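Local atomic coordinates of 2-methyl-3-hydroxypyridine-5-carboxylic acid oxygenase (Mesorhizobium loti, PDB entry 3ALJ), a protein that uses a bound FAD cofactor to oxygenate 2-methyl-3-hydroxypyridine-5-carboxylic acid, probably opening its pyridine ring. Residues A[202-212]-A[244-252]. Sequence-based numbering, arbitrary orientation. Where two conformers were deposited one is given.
Sequences MWNFWPRVQRI and VWVEMFPFL
Arg208 reaches across to Glu247 end-on, and both NH1 and NH2 converge on one carboxylate oxygen, OE1. Each of these salt-bridge nitrogens of Arg208 lies 2.8 Å from Glu247 OE1, which they approach from the same face of the carboxylate and well out of its plane. A bend at chi3 (-62°) turns the guanidinium so that its other edge, NE and NH2, also grips Gln210 OE1, with Arg208 NE 3.0 Å from that oxygen. The carboxamide of Gln210 is thereby held at both ends, because its NE2 donates to Val244 O at 3.1 Å, coming in from above the carbonyl plane. Gln210 NE2 also sits over one face of the indole, 3.3 Å from Trp245 CE3, and Met248 SD lies 3.5 Å from Gln210 OE1. With an alanine here in place of Gln210, Val244 O is likely to lose this donor and the Arg208 guanidinium to keep, within the two segments, only its grip on Glu247. A water accepts from Asn204 ND2 and donates to Met248 O.

Segment 202-212 is the turn end of a beta-hairpin whose antiparallel strands 199-203 and 211-216 are neighbours in the large mixed sheet; segment 244-252 is the C-terminal part of helix 242-248 and the turn after it. The contact lies about 25 Å from the centre of the chain, measured between centres.

Apolar contacts centre on Phe249. Ile212 CG1 makes a CH-pi contact 3.7 Å from the Phe249 ring centroid, almost on the normal, while Met202 O and Gln210 O lie at the ring edge. Met202, extended beyond CG, carries its sulfur to the edge of the Phe251 ring, Met202 SD 3.6 Å from Phe251 CE2, in a Met-aromatic contact, and meets Leu252 tip to tip. Trp85 packs edge-to-face with Phe251.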
# COMPACT_ATOMS: atom_id res chain seq x y z
N MET A 202 -4.02 -13.25 14.26
CA MET A 202 -4.39 -14.53 14.87
C MET A 202 -3.86 -15.68 14.03
O MET A 202 -4.42 -16.08 12.99
CB MET A 202 -5.93 -14.66 14.93
CG MET A 202 -6.59 -13.47 15.63
SD MET A 202 -8.35 -13.51 15.31
CE MET A 202 -9.01 -12.33 16.54
N TRP A 203 -2.69 -16.20 14.45
CA TRP A 203 -2.02 -17.29 13.69
C TRP A 203 -2.39 -18.68 14.22
O TRP A 203 -2.60 -18.89 15.47
CB TRP A 203 -0.52 -17.20 13.94
CG TRP A 203 0.14 -16.04 13.16
CD1 TRP A 203 0.19 -14.71 13.49
CD2 TRP A 203 0.90 -16.19 11.97
NE1 TRP A 203 0.96 -14.06 12.53
CE2 TRP A 203 1.40 -14.95 11.59
CE3 TRP A 203 1.17 -17.29 11.13
CZ2 TRP A 203 2.16 -14.75 10.42
CZ3 TRP A 203 1.95 -17.10 9.98
CH2 TRP A 203 2.43 -15.87 9.63
N ASN A 204 -2.38 -19.66 13.31
CA ASN A 204 -2.43 -21.07 13.70
C ASN A 204 -1.66 -21.85 12.67
O ASN A 204 -1.78 -21.56 11.49
CB ASN A 204 -3.87 -21.62 13.67
CG ASN A 204 -4.78 -20.92 14.62
OD1 ASN A 204 -4.93 -21.32 15.83
ND2 ASN A 204 -5.51 -19.91 14.19
N PHE A 205 -0.93 -22.85 13.16
CA PHE A 205 -0.41 -23.94 12.30
C PHE A 205 -1.12 -25.24 12.56
O PHE A 205 -1.00 -26.11 11.69
CB PHE A 205 1.09 -24.05 12.52
CG PHE A 205 1.85 -22.80 12.22
CD1 PHE A 205 1.83 -22.24 10.95
CD2 PHE A 205 2.52 -22.12 13.18
CE1 PHE A 205 2.57 -20.99 10.70
CE2 PHE A 205 3.25 -20.95 12.93
CZ PHE A 205 3.27 -20.42 11.69
N TRP A 206 -1.74 -25.43 13.71
CA TRP A 206 -2.43 -26.64 14.06
C TRP A 206 -3.82 -26.27 14.45
O TRP A 206 -4.00 -25.26 15.11
CB TRP A 206 -1.66 -27.37 15.24
CG TRP A 206 -2.37 -28.63 15.69
CD1 TRP A 206 -2.10 -29.90 15.19
CD2 TRP A 206 -3.51 -28.74 16.53
NE1 TRP A 206 -2.95 -30.77 15.78
CE2 TRP A 206 -3.86 -30.13 16.54
CE3 TRP A 206 -4.19 -27.87 17.31
CZ2 TRP A 206 -4.89 -30.62 17.35
CZ3 TRP A 206 -5.31 -28.37 18.11
CH2 TRP A 206 -5.63 -29.73 18.06
N PRO A 207 -4.86 -27.05 14.09
CA PRO A 207 -4.82 -28.32 13.36
C PRO A 207 -4.74 -28.10 11.85
O PRO A 207 -4.49 -29.07 11.13
CB PRO A 207 -6.17 -28.97 13.74
CG PRO A 207 -7.13 -27.78 13.93
CD PRO A 207 -6.20 -26.71 14.62
N ARG A 208 -4.86 -26.81 11.39
CA ARG A 208 -4.46 -26.52 10.02
C ARG A 208 -3.91 -25.12 9.98
O ARG A 208 -3.93 -24.39 10.96
CB ARG A 208 -5.65 -26.52 9.05
CG ARG A 208 -6.53 -27.77 9.18
CD ARG A 208 -7.84 -27.64 8.45
NE ARG A 208 -8.66 -26.55 8.98
CZ ARG A 208 -9.70 -26.71 9.77
NH1 ARG A 208 -9.94 -27.97 10.17
NH2 ARG A 208 -10.45 -25.67 10.16
N VAL A 209 -3.31 -24.77 8.81
CA VAL A 209 -2.59 -23.50 8.65
C VAL A 209 -3.68 -22.52 8.26
O VAL A 209 -4.13 -22.49 7.06
CB VAL A 209 -1.48 -23.65 7.60
CG1 VAL A 209 -0.79 -22.39 7.43
CG2 VAL A 209 -0.45 -24.75 8.12
N GLN A 210 -4.05 -21.65 9.18
CA GLN A 210 -5.07 -20.64 8.93
C GLN A 210 -4.73 -19.46 9.83
O GLN A 210 -4.49 -19.66 11.04
CB GLN A 210 -6.56 -21.03 9.20
CG GLN A 210 -7.07 -22.04 8.14
CD GLN A 210 -8.51 -22.45 8.44
OE1 GLN A 210 -8.74 -23.64 8.39
NE2 GLN A 210 -9.45 -21.60 8.63
N ARG A 211 -4.85 -18.27 9.29
CA ARG A 211 -4.57 -17.03 10.04
C ARG A 211 -5.62 -16.04 9.70
O ARG A 211 -6.01 -15.91 8.51
CB ARG A 211 -3.17 -16.58 9.58
CG ARG A 211 -2.75 -15.14 10.05
CD ARG A 211 -1.47 -14.81 9.28
NE ARG A 211 -0.97 -13.47 9.65
CZ ARG A 211 -0.02 -12.83 8.96
NH1 ARG A 211 0.42 -11.62 9.38
NH2 ARG A 211 0.50 -13.37 7.82
N ILE A 212 -6.01 -15.23 10.67
CA ILE A 212 -6.83 -14.01 10.37
C ILE A 212 -6.06 -12.81 10.97
O ILE A 212 -5.74 -12.80 12.18
CB ILE A 212 -8.23 -14.04 11.02
CG1 ILE A 212 -8.99 -15.15 10.29
CG2 ILE A 212 -8.95 -12.68 10.92
CD1 ILE A 212 -10.57 -15.25 10.68
N VAL A 244 -15.08 -23.55 7.88
CA VAL A 244 -13.68 -23.79 8.15
C VAL A 244 -13.07 -22.59 8.88
O VAL A 244 -12.13 -22.78 9.65
CB VAL A 244 -12.89 -24.13 6.85
CG1 VAL A 244 -12.44 -22.93 5.98
CG2 VAL A 244 -11.77 -25.02 7.10
N TRP A 245 -13.64 -21.41 8.67
CA TRP A 245 -13.14 -20.19 9.36
C TRP A 245 -13.74 -20.10 10.75
O TRP A 245 -13.03 -19.83 11.75
CB TRP A 245 -13.41 -18.92 8.54
CG TRP A 245 -12.46 -18.86 7.30
CD1 TRP A 245 -12.74 -19.20 6.03
CD2 TRP A 245 -11.04 -18.69 7.35
NE1 TRP A 245 -11.63 -19.14 5.22
CE2 TRP A 245 -10.54 -18.89 6.05
CE3 TRP A 245 -10.13 -18.34 8.35
CZ2 TRP A 245 -9.21 -18.74 5.75
CZ3 TRP A 245 -8.81 -18.18 8.05
CH2 TRP A 245 -8.34 -18.39 6.79
N VAL A 246 -15.05 -20.38 10.90
CA VAL A 246 -15.63 -20.37 12.25
C VAL A 246 -15.00 -21.48 13.13
O VAL A 246 -14.75 -21.23 14.38
CB VAL A 246 -17.17 -20.50 12.16
CG1 VAL A 246 -17.80 -20.73 13.62
CG2 VAL A 246 -17.75 -19.25 11.52
N GLU A 247 -14.65 -22.64 12.57
CA GLU A 247 -14.06 -23.71 13.39
C GLU A 247 -12.78 -23.21 14.09
O GLU A 247 -12.56 -23.55 15.26
CB GLU A 247 -13.76 -24.95 12.56
CG GLU A 247 -13.01 -26.00 13.41
CD GLU A 247 -12.71 -27.30 12.64
OE1 GLU A 247 -12.35 -27.24 11.40
OE2 GLU A 247 -12.84 -28.37 13.30
N MET A 248 -11.93 -22.47 13.36
CA MET A 248 -10.64 -22.09 13.97
C MET A 248 -10.66 -20.69 14.53
O MET A 248 -9.79 -20.42 15.30
CB MET A 248 -9.43 -22.37 12.98
CG MET A 248 -8.82 -24.02 13.04
SD MET A 248 -7.72 -24.04 11.74
CE MET A 248 -6.41 -23.24 12.72
N PHE A 249 -11.71 -19.92 14.32
CA PHE A 249 -11.84 -18.58 14.90
C PHE A 249 -13.25 -18.37 15.39
O PHE A 249 -13.97 -17.45 14.97
CB PHE A 249 -11.49 -17.51 13.86
CG PHE A 249 -10.11 -17.76 13.22
CD1 PHE A 249 -9.97 -18.65 12.14
CD2 PHE A 249 -8.91 -17.11 13.68
CE1 PHE A 249 -8.75 -18.93 11.57
CE2 PHE A 249 -7.64 -17.37 13.08
CZ PHE A 249 -7.53 -18.29 12.03
N PRO A 250 -13.61 -19.22 16.38
CA PRO A 250 -15.04 -19.18 16.74
C PRO A 250 -15.47 -17.92 17.39
O PRO A 250 -16.61 -17.49 17.27
CB PRO A 250 -15.17 -20.43 17.66
CG PRO A 250 -13.78 -20.57 18.27
CD PRO A 250 -12.86 -20.36 16.99
N PHE A 251 -14.55 -17.21 18.04
CA PHE A 251 -14.78 -15.95 18.69
C PHE A 251 -15.09 -14.78 17.69
O PHE A 251 -15.52 -13.68 18.10
CB PHE A 251 -13.60 -15.61 19.59
CG PHE A 251 -12.32 -15.97 18.94
CD1 PHE A 251 -11.69 -17.17 19.28
CD2 PHE A 251 -11.74 -15.15 17.95
CE1 PHE A 251 -10.53 -17.61 18.58
CE2 PHE A 251 -10.59 -15.57 17.28
CZ PHE A 251 -9.98 -16.77 17.55
N LEU A 252 -14.80 -15.04 16.39
CA LEU A 252 -15.21 -14.05 15.34
C LEU A 252 -16.44 -14.46 14.54
O LEU A 252 -16.74 -13.81 13.54
CB LEU A 252 -13.98 -13.86 14.33
CG LEU A 252 -12.73 -13.20 14.92
CD1 LEU A 252 -11.73 -12.92 13.76
CD2 LEU A 252 -13.17 -11.89 15.49
O HOH W 1 -7.33 -18.76 16.07